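SusD homolog (Bacteroides thetaiotaomicron, PDB 4MRU) probably binds mucin O-glycans at the bacterial surface, as a TPR-like lipoprotein of the SusD/RagB outer-membrane family that also binds magnesium. Local coordinates at residues I117-T122 against Q203-M208; L192-L197 against N235-L240; D350-G355 against V398-M403. All coordinates share one frame; numbering follows the deposited sequence.

Interaction 1: I117-T122 against Q203-M208. With EDO (1,2-ethanediol), chain F; EDO (1,2-ethanediol), chain E.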
loop_
_atom_site.group_PDB
_atom_site.type_symbol
_atom_site.label_atom_id
_atom_site.label_comp_id
_atom_site.label_asym_id
_atom_site.label_seq_id
_atom_site.Cartn_x
_atom_site.Cartn_y
_atom_site.Cartn_z
ATOM N N ILE A 117 -11.074 -3.215 0.932
ATOM C CA ILE A 117 -11.131 -2.104 -0.010
ATOM C C ILE A 117 -10.992 -0.774 0.721
ATOM O O ILE A 117 -10.207 0.099 0.353
ATOM C CB ILE A 117 -12.485 -2.093 -0.755
ATOM C CG1 ILE A 117 -12.570 -3.276 -1.684
ATOM C CG2 ILE A 117 -12.647 -0.804 -1.555
ATOM C CD1 ILE A 117 -13.983 -3.633 -2.130
HETATM N N MSE A 118 -11.783 -0.635 1.779
HETATM C CA MSE A 118 -11.931 0.659 2.405
HETATM C C MSE A 118 -10.844 0.986 3.422
HETATM O O MSE A 118 -10.668 2.164 3.773
HETATM C CB MSE A 118 -13.279 0.715 3.103
HETATM C CG MSE A 118 -14.447 0.659 2.118
HETATM SE SE MSE A 118 -14.384 2.186 0.845
HETATM C CE MSE A 118 -15.628 1.511 -0.539
ATOM N N GLN A 119 -10.119 -0.010 3.920
ATOM C CA GLN A 119 -8.939 0.280 4.753
ATOM C C GLN A 119 -7.981 1.212 3.992
ATOM O O GLN A 119 -7.418 2.175 4.548
ATOM C CB GLN A 119 -8.236 -1.013 5.205
ATOM C CG GLN A 119 -6.885 -0.839 5.923
ATOM C CD GLN A 119 -5.737 -1.114 4.977
ATOM O OE1 GLN A 119 -5.464 -2.263 4.642
ATOM N NE2 GLN A 119 -5.081 -0.064 4.507
ATOM N N ARG A 120 -7.829 0.966 2.705
ATOM C CA ARG A 120 -6.945 1.757 1.868
ATOM C C ARG A 120 -7.509 3.177 1.730
ATOM O O ARG A 120 -6.777 4.167 1.814
ATOM C CB ARG A 120 -6.773 1.128 0.502
ATOM C CG ARG A 120 -5.882 -0.108 0.462
ATOM C CD ARG A 120 -6.261 -1.055 -0.642
ATOM N NE ARG A 120 -6.412 -0.373 -1.942
ATOM C CZ ARG A 120 -5.398 -0.092 -2.756
ATOM N NH1 ARG A 120 -4.139 -0.369 -2.405
ATOM N NH2 ARG A 120 -5.633 0.527 -3.877
ATOM N N VAL A 121 -8.806 3.280 1.509
ATOM C CA VAL A 121 -9.415 4.581 1.280
ATOM C C VAL A 121 -9.346 5.478 2.515
ATOM O O VAL A 121 -9.002 6.640 2.409
ATOM C CB VAL A 121 -10.880 4.428 0.807
ATOM C CG1 VAL A 121 -11.531 5.768 0.562
ATOM C CG2 VAL A 121 -10.911 3.581 -0.477
ATOM N N THR A 122 -9.664 4.956 3.703
ATOM C CA THR A 122 -9.536 5.800 4.875
ATOM C C THR A 122 -8.050 6.162 5.123
ATOM O O THR A 122 -7.774 7.271 5.575
ATOM C CB THR A 122 -10.157 5.229 6.170
ATOM O OG1 THR A 122 -10.030 6.214 7.216
ATOM C CG2 THR A 122 -9.510 3.969 6.620
ATOM N N GLN A 203 -5.871 -7.824 10.114
ATOM C CA GLN A 203 -6.004 -7.326 11.493
ATOM C C GLN A 203 -4.640 -6.906 12.054
ATOM O O GLN A 203 -4.528 -5.875 12.707
ATOM C CB GLN A 203 -6.607 -8.360 12.411
ATOM C CG GLN A 203 -8.064 -8.691 12.162
ATOM C CD GLN A 203 -8.513 -9.943 12.935
ATOM O OE1 GLN A 203 -7.795 -10.948 13.013
ATOM N NE2 GLN A 203 -9.713 -9.873 13.511
ATOM N N LEU A 204 -3.616 -7.693 11.784
ATOM C CA LEU A 204 -2.262 -7.373 12.215
ATOM C C LEU A 204 -1.748 -6.062 11.589
ATOM O O LEU A 204 -1.182 -5.212 12.266
ATOM C CB LEU A 204 -1.333 -8.532 11.864
ATOM C CG LEU A 204 0.153 -8.357 12.191
ATOM C CD1 LEU A 204 0.356 -8.081 13.672
ATOM C CD2 LEU A 204 0.922 -9.590 11.770
ATOM N N ARG A 205 -1.947 -5.922 10.283
ATOM C CA ARG A 205 -1.531 -4.719 9.576
ATOM C C ARG A 205 -2.210 -3.474 10.162
ATOM O O ARG A 205 -1.575 -2.494 10.450
ATOM C CB ARG A 205 -1.898 -4.835 8.105
ATOM C CG ARG A 205 -1.508 -3.627 7.296
ATOM C CD ARG A 205 -2.253 -3.577 5.955
ATOM N NE ARG A 205 -1.525 -4.291 4.915
ATOM C CZ ARG A 205 -1.986 -4.457 3.675
ATOM N NH1 ARG A 205 -3.181 -3.972 3.344
ATOM N NH2 ARG A 205 -1.254 -5.108 2.779
HETATM N N MSE A 206 -3.523 -3.560 10.326
HETATM C CA MSE A 206 -4.304 -2.438 10.825
HETATM C C MSE A 206 -3.994 -2.129 12.272
HETATM O O MSE A 206 -3.921 -0.961 12.647
HETATM C CB MSE A 206 -5.767 -2.795 10.678
HETATM C CG MSE A 206 -6.196 -2.785 9.213
HETATM SE SE MSE A 206 -8.064 -3.442 9.076
HETATM C CE MSE A 206 -8.893 -2.492 10.601
ATOM N N ALA A 207 -3.758 -3.147 13.083
ATOM C CA ALA A 207 -3.290 -2.910 14.455
ATOM C C ALA A 207 -1.979 -2.134 14.470
ATOM O O ALA A 207 -1.825 -1.173 15.228
ATOM C CB ALA A 207 -3.161 -4.226 15.215
HETATM N N MSE A 208 -0.997 -2.537 13.658
HETATM C CA MSE A 208 0.317 -1.882 13.697
HETATM C C MSE A 208 0.197 -0.425 13.273
HETATM O O MSE A 208 0.868 0.443 13.820
HETATM C CB MSE A 208 1.313 -2.635 12.788
HETATM C CG MSE A 208 2.756 -2.274 13.106
HETATM SE SE MSE A 208 3.293 -2.910 14.913
HETATM C CE MSE A 208 2.855 -4.795 14.686
HETATM C C1 EDO F . -4.780 -4.900 0.524
HETATM O O1 EDO F . -4.640 -3.519 0.873
HETATM C C2 EDO F . -3.837 -5.057 -0.618
HETATM O O2 EDO F . -2.571 -4.790 -0.041
HETATM C C1 EDO E . -10.167 -12.552 15.932
HETATM O O1 EDO E . -10.705 -12.346 14.626
HETATM C C2 EDO E . -8.793 -13.161 15.784
HETATM O O2 EDO E . -7.935 -12.096 15.393
#

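Interaction 2: L192-L197 against N235-L240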
loop_
_atom_site.group_PDB
_atom_site.type_symbol
_atom_site.label_atom_id
_atom_site.label_comp_id
_atom_site.label_asym_id
_atom_site.label_seq_id
_atom_site.Cartn_x
_atom_site.Cartn_y
_atom_site.Cartn_z
ATOM N N LEU A 192 -11.712 -21.405 2.669
ATOM C CA LEU A 192 -12.038 -20.513 3.769
ATOM C C LEU A 192 -10.926 -20.445 4.813
ATOM O O LEU A 192 -10.744 -19.416 5.462
ATOM C CB LEU A 192 -13.335 -20.955 4.424
ATOM C CG LEU A 192 -14.569 -21.037 3.514
ATOM C CD1 LEU A 192 -15.797 -21.259 4.373
ATOM C CD2 LEU A 192 -14.761 -19.812 2.623
ATOM N N GLN A 193 -10.167 -21.528 4.973
ATOM C CA GLN A 193 -9.011 -21.553 5.870
ATOM C C GLN A 193 -8.003 -20.491 5.490
ATOM O O GLN A 193 -7.427 -19.809 6.333
ATOM C CB GLN A 193 -8.360 -22.977 5.860
ATOM C CG GLN A 193 -9.237 -24.065 6.462
ATOM C CD GLN A 193 -10.492 -24.456 5.632
ATOM O OE1 GLN A 193 -10.609 -24.137 4.443
ATOM N NE2 GLN A 193 -11.436 -25.149 6.286
ATOM N N GLN A 194 -7.782 -20.327 4.191
ATOM C CA GLN A 194 -6.840 -19.304 3.722
ATOM C C GLN A 194 -7.427 -17.915 3.897
ATOM O O GLN A 194 -6.695 -17.004 4.251
ATOM C CB GLN A 194 -6.428 -19.559 2.265
ATOM C CG GLN A 194 -5.451 -20.722 2.144
ATOM C CD GLN A 194 -5.121 -21.017 0.703
ATOM O OE1 GLN A 194 -6.014 -21.092 -0.153
ATOM N NE2 GLN A 194 -3.845 -21.125 0.412
ATOM N N TRP A 195 -8.734 -17.740 3.644
ATOM C CA TRP A 195 -9.387 -16.458 3.947
ATOM C C TRP A 195 -9.185 -16.070 5.416
ATOM O O TRP A 195 -8.950 -14.883 5.697
ATOM C CB TRP A 195 -10.872 -16.467 3.581
ATOM C CG TRP A 195 -11.097 -16.256 2.135
ATOM C CD1 TRP A 195 -11.547 -17.155 1.227
ATOM C CD2 TRP A 195 -10.811 -15.054 1.408
ATOM N NE1 TRP A 195 -11.603 -16.589 -0.029
ATOM C CE2 TRP A 195 -11.141 -15.300 0.047
ATOM C CE3 TRP A 195 -10.278 -13.812 1.764
ATOM C CZ2 TRP A 195 -10.960 -14.338 -0.948
ATOM C CZ3 TRP A 195 -10.089 -12.842 0.766
ATOM C CH2 TRP A 195 -10.471 -13.097 -0.569
ATOM N N ARG A 196 -9.197 -17.033 6.350
ATOM C CA ARG A 196 -8.947 -16.660 7.761
ATOM C C ARG A 196 -7.504 -16.184 8.020
ATOM O O ARG A 196 -7.292 -15.236 8.770
ATOM C CB ARG A 196 -9.294 -17.799 8.730
ATOM C CG ARG A 196 -10.796 -18.082 8.722
ATOM C CD ARG A 196 -11.172 -19.030 9.848
ATOM N NE ARG A 196 -11.059 -18.330 11.099
ATOM C CZ ARG A 196 -10.420 -18.759 12.178
ATOM N NH1 ARG A 196 -9.821 -19.934 12.215
ATOM N NH2 ARG A 196 -10.412 -17.988 13.248
ATOM N N LEU A 197 -6.521 -16.837 7.408
ATOM C CA LEU A 197 -5.150 -16.395 7.519
ATOM C C LEU A 197 -5.035 -14.962 7.033
ATOM O O LEU A 197 -4.406 -14.085 7.687
ATOM C CB LEU A 197 -4.218 -17.295 6.720
ATOM C CG LEU A 197 -4.139 -18.755 7.191
ATOM C CD1 LEU A 197 -3.206 -19.524 6.256
ATOM C CD2 LEU A 197 -3.675 -18.815 8.625
ATOM N N ASN A 235 4.592 -18.648 1.627
ATOM C CA ASN A 235 4.258 -17.975 0.392
ATOM C C ASN A 235 3.057 -18.617 -0.363
ATOM O O ASN A 235 2.350 -17.960 -1.089
ATOM C CB ASN A 235 5.493 -17.919 -0.500
ATOM C CG ASN A 235 6.387 -16.731 -0.152
ATOM O OD1 ASN A 235 5.914 -15.605 0.052
ATOM N ND2 ASN A 235 7.675 -16.972 -0.093
ATOM N N ASP A 236 2.838 -19.914 -0.174
ATOM C CA ASP A 236 1.679 -20.580 -0.792
ATOM C C ASP A 236 0.347 -20.026 -0.298
ATOM O O ASP A 236 -0.641 -20.162 -0.998
ATOM C CB ASP A 236 1.711 -22.088 -0.537
ATOM C CG ASP A 236 2.713 -22.811 -1.426
ATOM O OD1 ASP A 236 3.175 -22.232 -2.460
ATOM O OD2 ASP A 236 3.042 -23.958 -1.071
ATOM N N ASP A 237 0.327 -19.383 0.869
ATOM C CA ASP A 237 -0.889 -18.805 1.389
ATOM C C ASP A 237 -1.033 -17.294 1.087
ATOM O O ASP A 237 -1.930 -16.670 1.603
ATOM C CB ASP A 237 -0.969 -19.071 2.894
ATOM C CG ASP A 237 -1.175 -20.552 3.202
ATOM O OD1 ASP A 237 -1.883 -21.201 2.390
ATOM O OD2 ASP A 237 -0.671 -21.047 4.234
ATOM N N ASN A 238 -0.132 -16.716 0.305
ATOM C CA ASN A 238 -0.223 -15.303 -0.025
ATOM C C ASN A 238 -1.574 -15.038 -0.679
ATOM O O ASN A 238 -2.071 -15.891 -1.424
ATOM C CB ASN A 238 0.895 -14.875 -0.999
ATOM C CG ASN A 238 2.294 -14.936 -0.377
ATOM O OD1 ASN A 238 2.454 -15.000 0.835
ATOM N ND2 ASN A 238 3.311 -14.862 -1.229
ATOM N N ALA A 239 -2.122 -13.850 -0.440
ATOM C CA ALA A 239 -3.381 -13.407 -1.022
ATOM C C ALA A 239 -3.078 -12.678 -2.334
ATOM O O ALA A 239 -2.510 -11.575 -2.316
ATOM C CB ALA A 239 -4.097 -12.489 -0.084
ATOM N N LEU A 240 -3.422 -13.325 -3.444
ATOM C CA LEU A 240 -3.224 -12.779 -4.761
ATOM C C LEU A 240 -4.556 -12.803 -5.464
ATOM O O LEU A 240 -5.265 -13.835 -5.414
ATOM C CB LEU A 240 -2.268 -13.634 -5.561
ATOM C CG LEU A 240 -0.758 -13.488 -5.470
ATOM C CD1 LEU A 240 -0.271 -13.463 -4.057
ATOM C CD2 LEU A 240 -0.178 -14.662 -6.261
#

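Interaction 3: D350-G355 against V398-M403. With EDO (1,2-ethanediol), chain L.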
loop_
_atom_site.group_PDB
_atom_site.type_symbol
_atom_site.label_atom_id
_atom_site.label_comp_id
_atom_site.label_asym_id
_atom_site.label_seq_id
_atom_site.Cartn_x
_atom_site.Cartn_y
_atom_site.Cartn_z
ATOM N N ASP A 350 14.752 -12.464 14.120
ATOM C CA ASP A 350 14.345 -13.652 13.391
ATOM C C ASP A 350 13.198 -13.367 12.409
ATOM O O ASP A 350 13.224 -13.837 11.279
ATOM C CB ASP A 350 13.984 -14.767 14.361
ATOM C CG ASP A 350 15.204 -15.231 15.140
ATOM O OD1 ASP A 350 16.335 -15.027 14.631
ATOM O OD2 ASP A 350 15.048 -15.758 16.247
ATOM N N PHE A 351 12.207 -12.598 12.849
ATOM C CA PHE A 351 11.114 -12.202 11.940
ATOM C C PHE A 351 11.625 -11.344 10.799
ATOM O O PHE A 351 11.182 -11.497 9.670
ATOM C CB PHE A 351 10.014 -11.454 12.687
ATOM C CG PHE A 351 9.147 -12.356 13.543
ATOM C CD1 PHE A 351 8.518 -13.464 12.989
ATOM C CD2 PHE A 351 8.969 -12.100 14.884
ATOM C CE1 PHE A 351 7.711 -14.300 13.761
ATOM C CE2 PHE A 351 8.171 -12.938 15.678
ATOM C CZ PHE A 351 7.552 -14.053 15.117
ATOM N N TYR A 352 12.546 -10.431 11.107
ATOM C CA TYR A 352 13.134 -9.590 10.089
ATOM C C TYR A 352 13.835 -10.442 9.047
ATOM O O TYR A 352 13.608 -10.289 7.831
ATOM C CB TYR A 352 14.125 -8.593 10.724
ATOM C CG TYR A 352 14.966 -7.783 9.747
ATOM C CD1 TYR A 352 14.416 -6.725 9.020
ATOM C CD2 TYR A 352 16.303 -8.057 9.573
ATOM C CE1 TYR A 352 15.180 -5.989 8.151
ATOM C CE2 TYR A 352 17.083 -7.308 8.730
ATOM C CZ TYR A 352 16.515 -6.279 8.013
ATOM O OH TYR A 352 17.319 -5.557 7.193
ATOM N N GLU A 353 14.669 -11.352 9.510
ATOM C CA GLU A 353 15.439 -12.188 8.580
ATOM C C GLU A 353 14.527 -13.097 7.784
ATOM O O GLU A 353 14.732 -13.271 6.580
ATOM C CB GLU A 353 16.499 -12.975 9.332
ATOM C CG GLU A 353 17.556 -12.051 9.850
ATOM C CD GLU A 353 18.886 -12.723 10.161
ATOM O OE1 GLU A 353 18.922 -13.918 10.563
ATOM O OE2 GLU A 353 19.899 -12.018 9.994
ATOM N N THR A 354 13.513 -13.647 8.455
ATOM C CA THR A 354 12.506 -14.461 7.797
ATOM C C THR A 354 11.710 -13.659 6.738
ATOM O O THR A 354 11.450 -14.158 5.661
ATOM C CB THR A 354 11.560 -15.068 8.854
ATOM O OG1 THR A 354 12.313 -15.950 9.668
ATOM C CG2 THR A 354 10.409 -15.788 8.209
ATOM N N GLY A 355 11.412 -12.405 7.004
ATOM C CA GLY A 355 10.725 -11.576 6.040
ATOM C C GLY A 355 11.533 -11.390 4.779
ATOM O O GLY A 355 11.003 -11.472 3.680
ATOM N N VAL A 398 21.298 -3.281 5.535
ATOM C CA VAL A 398 20.457 -4.479 5.730
ATOM C C VAL A 398 20.764 -5.223 7.030
ATOM O O VAL A 398 19.850 -5.669 7.732
ATOM C CB VAL A 398 20.611 -5.486 4.587
ATOM C CG1 VAL A 398 19.723 -6.704 4.836
ATOM C CG2 VAL A 398 20.264 -4.839 3.246
ATOM N N LYS A 399 22.036 -5.314 7.370
ATOM C CA LYS A 399 22.443 -6.134 8.517
ATOM C C LYS A 399 21.818 -5.650 9.845
ATOM O O LYS A 399 21.938 -4.485 10.234
ATOM C CB LYS A 399 23.972 -6.194 8.619
ATOM C CG LYS A 399 24.532 -7.148 9.687
ATOM C CD LYS A 399 26.051 -7.180 9.665
ATOM C CE LYS A 399 26.655 -8.202 10.620
ATOM N NZ LYS A 399 26.312 -7.855 12.030
ATOM N N TRP A 400 21.210 -6.587 10.554
ATOM C CA TRP A 400 20.564 -6.314 11.863
ATOM C C TRP A 400 21.530 -5.700 12.886
ATOM O O TRP A 400 22.692 -6.096 12.984
ATOM C CB TRP A 400 19.917 -7.598 12.414
ATOM C CG TRP A 400 19.118 -7.393 13.675
ATOM C CD1 TRP A 400 19.530 -7.617 14.961
ATOM C CD2 TRP A 400 17.788 -6.889 13.761
ATOM N NE1 TRP A 400 18.535 -7.281 15.834
ATOM C CE2 TRP A 400 17.446 -6.859 15.113
ATOM C CE3 TRP A 400 16.854 -6.454 12.818
ATOM C CZ2 TRP A 400 16.190 -6.425 15.559
ATOM C CZ3 TRP A 400 15.578 -6.072 13.255
ATOM C CH2 TRP A 400 15.269 -6.056 14.601
ATOM N N ASN A 401 21.045 -4.700 13.624
ATOM C CA ASN A 401 21.841 -4.055 14.651
ATOM C C ASN A 401 21.571 -4.824 15.930
ATOM O O ASN A 401 20.471 -4.792 16.441
ATOM C CB ASN A 401 21.488 -2.585 14.809
ATOM C CG ASN A 401 22.373 -1.872 15.822
ATOM O OD1 ASN A 401 22.762 -2.445 16.838
ATOM N ND2 ASN A 401 22.632 -0.609 15.587
ATOM N N GLU A 402 22.579 -5.477 16.457
ATOM C CA GLU A 402 22.409 -6.422 17.586
ATOM C C GLU A 402 22.083 -5.746 18.909
ATOM O O GLU A 402 21.840 -6.425 19.911
ATOM C CB GLU A 402 23.672 -7.272 17.726
ATOM C CG GLU A 402 23.995 -8.164 16.527
ATOM C CD GLU A 402 22.955 -9.226 16.216
ATOM O OE1 GLU A 402 22.174 -9.661 17.114
ATOM O OE2 GLU A 402 22.947 -9.694 15.052
HETATM N N MSE A 403 22.109 -4.405 18.941
HETATM C CA MSE A 403 21.639 -3.687 20.112
HETATM C C MSE A 403 20.141 -3.834 20.246
HETATM O O MSE A 403 19.590 -3.496 21.280
HETATM C CB MSE A 403 21.941 -2.205 20.021
HETATM C CG MSE A 403 23.410 -1.858 19.964
HETATM SE SE MSE A 403 24.084 -2.163 21.779
HETATM C CE MSE A 403 25.934 -2.655 21.295
HETATM C C1 EDO L . 26.850 -4.094 12.400
HETATM O O1 EDO L . 25.767 -4.995 12.743
HETATM C C2 EDO L . 28.238 -4.649 12.710
HETATM O O2 EDO L . 28.475 -5.943 12.112
HETATM O O HOH W 1 20.855 -9.474 9.511
#

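Interaction 1: I117-T122 against Q203-M208
Gln119, on helix 104-125, meets Arg205 and Met206 of helix 192-209 in a buried helix-to-helix contact of the helical, TPR-like part of the SusD fold. The two helices do not interlock closely here: the nearest CA atoms, those of Gln119 and Met206, are 8.1 Å apart, and a few long side chains bridge the space. Arg205 CB points at the other helix, and with CG anti to the backbone N (chi1 180°) the chain runs on in that direction. CD comes within 3.7 Å of Gln119 OE1. NE forms a salt bridge with Glu329, its strongest polar partner. CZ carries the flat guanidinium, and at its edge NH1 has two acceptors near the plane: Gln119 OE1, 3.1 Å from NH1, and O1 of an ethanediol, 2.9 Å from NH1. At the tip, NH2 reaches O2 of the same ethanediol, which probably came from the crystallisation liquor, and bonds weakly to Trp324 O. A leucine here would probably leave Glu329 without its positive mate and Gln119 OE1 without its donor. Gln119 crosses the arginine at about a right angle, its amide plane perpendicular to the guanidinium. Its NE2 bonds to Asp123 on the same helix, which probably helps set the amide's rotation, leaving OE1 turned to the arginine. Beside this polar pair, Gln119 and Met206 run antiparallel alongside each other, CG against CG at 3.9 Å; the rest of the selenomethionine packs on Met159 and Phe160 of helix 152-173. The bond from Arg205 NH1 meets Gln119 OE1 on a lone pair in the carbonyl plane, with a C=O...N angle of 142°.

Interaction 2: L192-L197 against N235-L240
The amide of Gln194 and the carboxylate of Asp237 stand nearly perpendicular, their planes 85° apart, and meet through a single hydrogen bond. Asp237 OD1 lies close to the amide plane of Gln194, 2.8 Å from NE2, and receives the N-H almost head-on (171°) on its anti lone pair, the one turned away from OD2. Over one face of the same carboxylate sits a methyl of Leu197, one helical turn further on: its CD1 is 3.6 Å from Asp237 OD2 and 3.8 Å from Asp237 CG. Gln194 reaches across because its chain runs extended beyond CG (chi2 176°). The contact joins the first two turns of helix 192-209 to the 3-10 turn that leads into strand 239-241. That turn is tied internally by Asn238 ND2 to Asn235 OD1, at 3.0 Å, while Tyr188 OH bonds to the backbone O of Asp237. The only charge in the pair is on Asp237. The neutral amide N-H at OD1, with a long, weak ion pair from Lys234 to OD2, would probably stabilise the carboxylate modestly, as suits a partly exposed acid at the surface; the methyl merely packs on its face.

Interaction 3: D350-G355 against V398-M403
Tyr352, on helix 348-363, packs against Val398 and Trp400 of the loop that precedes helix 408-423. This is the tight side. The phenol OH donates to Val398 O at 2.6 Å, in the carbonyl plane and on a lone pair (C=O...O angle 126°), with Val398 CG1 alongside. Further back along the tyrosine, the six-membered ring of Trp400 lies oblique to the phenol, planes 44° apart, and Tyr352 CD2 comes to 3.7 Å from Trp400 CE3. Both aromatics have CG anti to the backbone N (Trp400 chi1 -174°), which carries each ring into the gap between helix and loop; Gln418 of helix 408-423 also touches Tyr352. The other side is looser and wet: Glu353 reaches the loop through a water that donates to its OE2 and accepts from Trp400 N, 3.1 Å away, while Lys399 turns away and its NZ holds both oxygens of an ethanediol. The side chain of Trp400 lies about 7 Å from a bound magnesium ion and from that of Asn373, a known magnesium-binding residue. Near this site, then, a buried hydroxyl satisfies a loop carbonyl beside the Tyr352 ring and ties loop to helix directly, whereas a water mediates the contact on the Glu353 side.

Interactions 1 and 2 share helix 192-209, their centres 17 Å apart: its first turns face a surface turn in interaction 2, and a later part joins helix 104-125 inside the protein in interaction 1. Interaction 3 is also buried, yet lies 22 Å from the centre of the chain, between helix 348-363 and an irregular loop, separate from the other two. The chemistry changes accordingly. The interior helix pair sets an arginine among acceptors, one of them a glutamate; the surface contact is a neutral amide on a carboxylate; the loop is held by aromatic packing and a hydroxyl-to-carbonyl bond. None of the three contacts touches another.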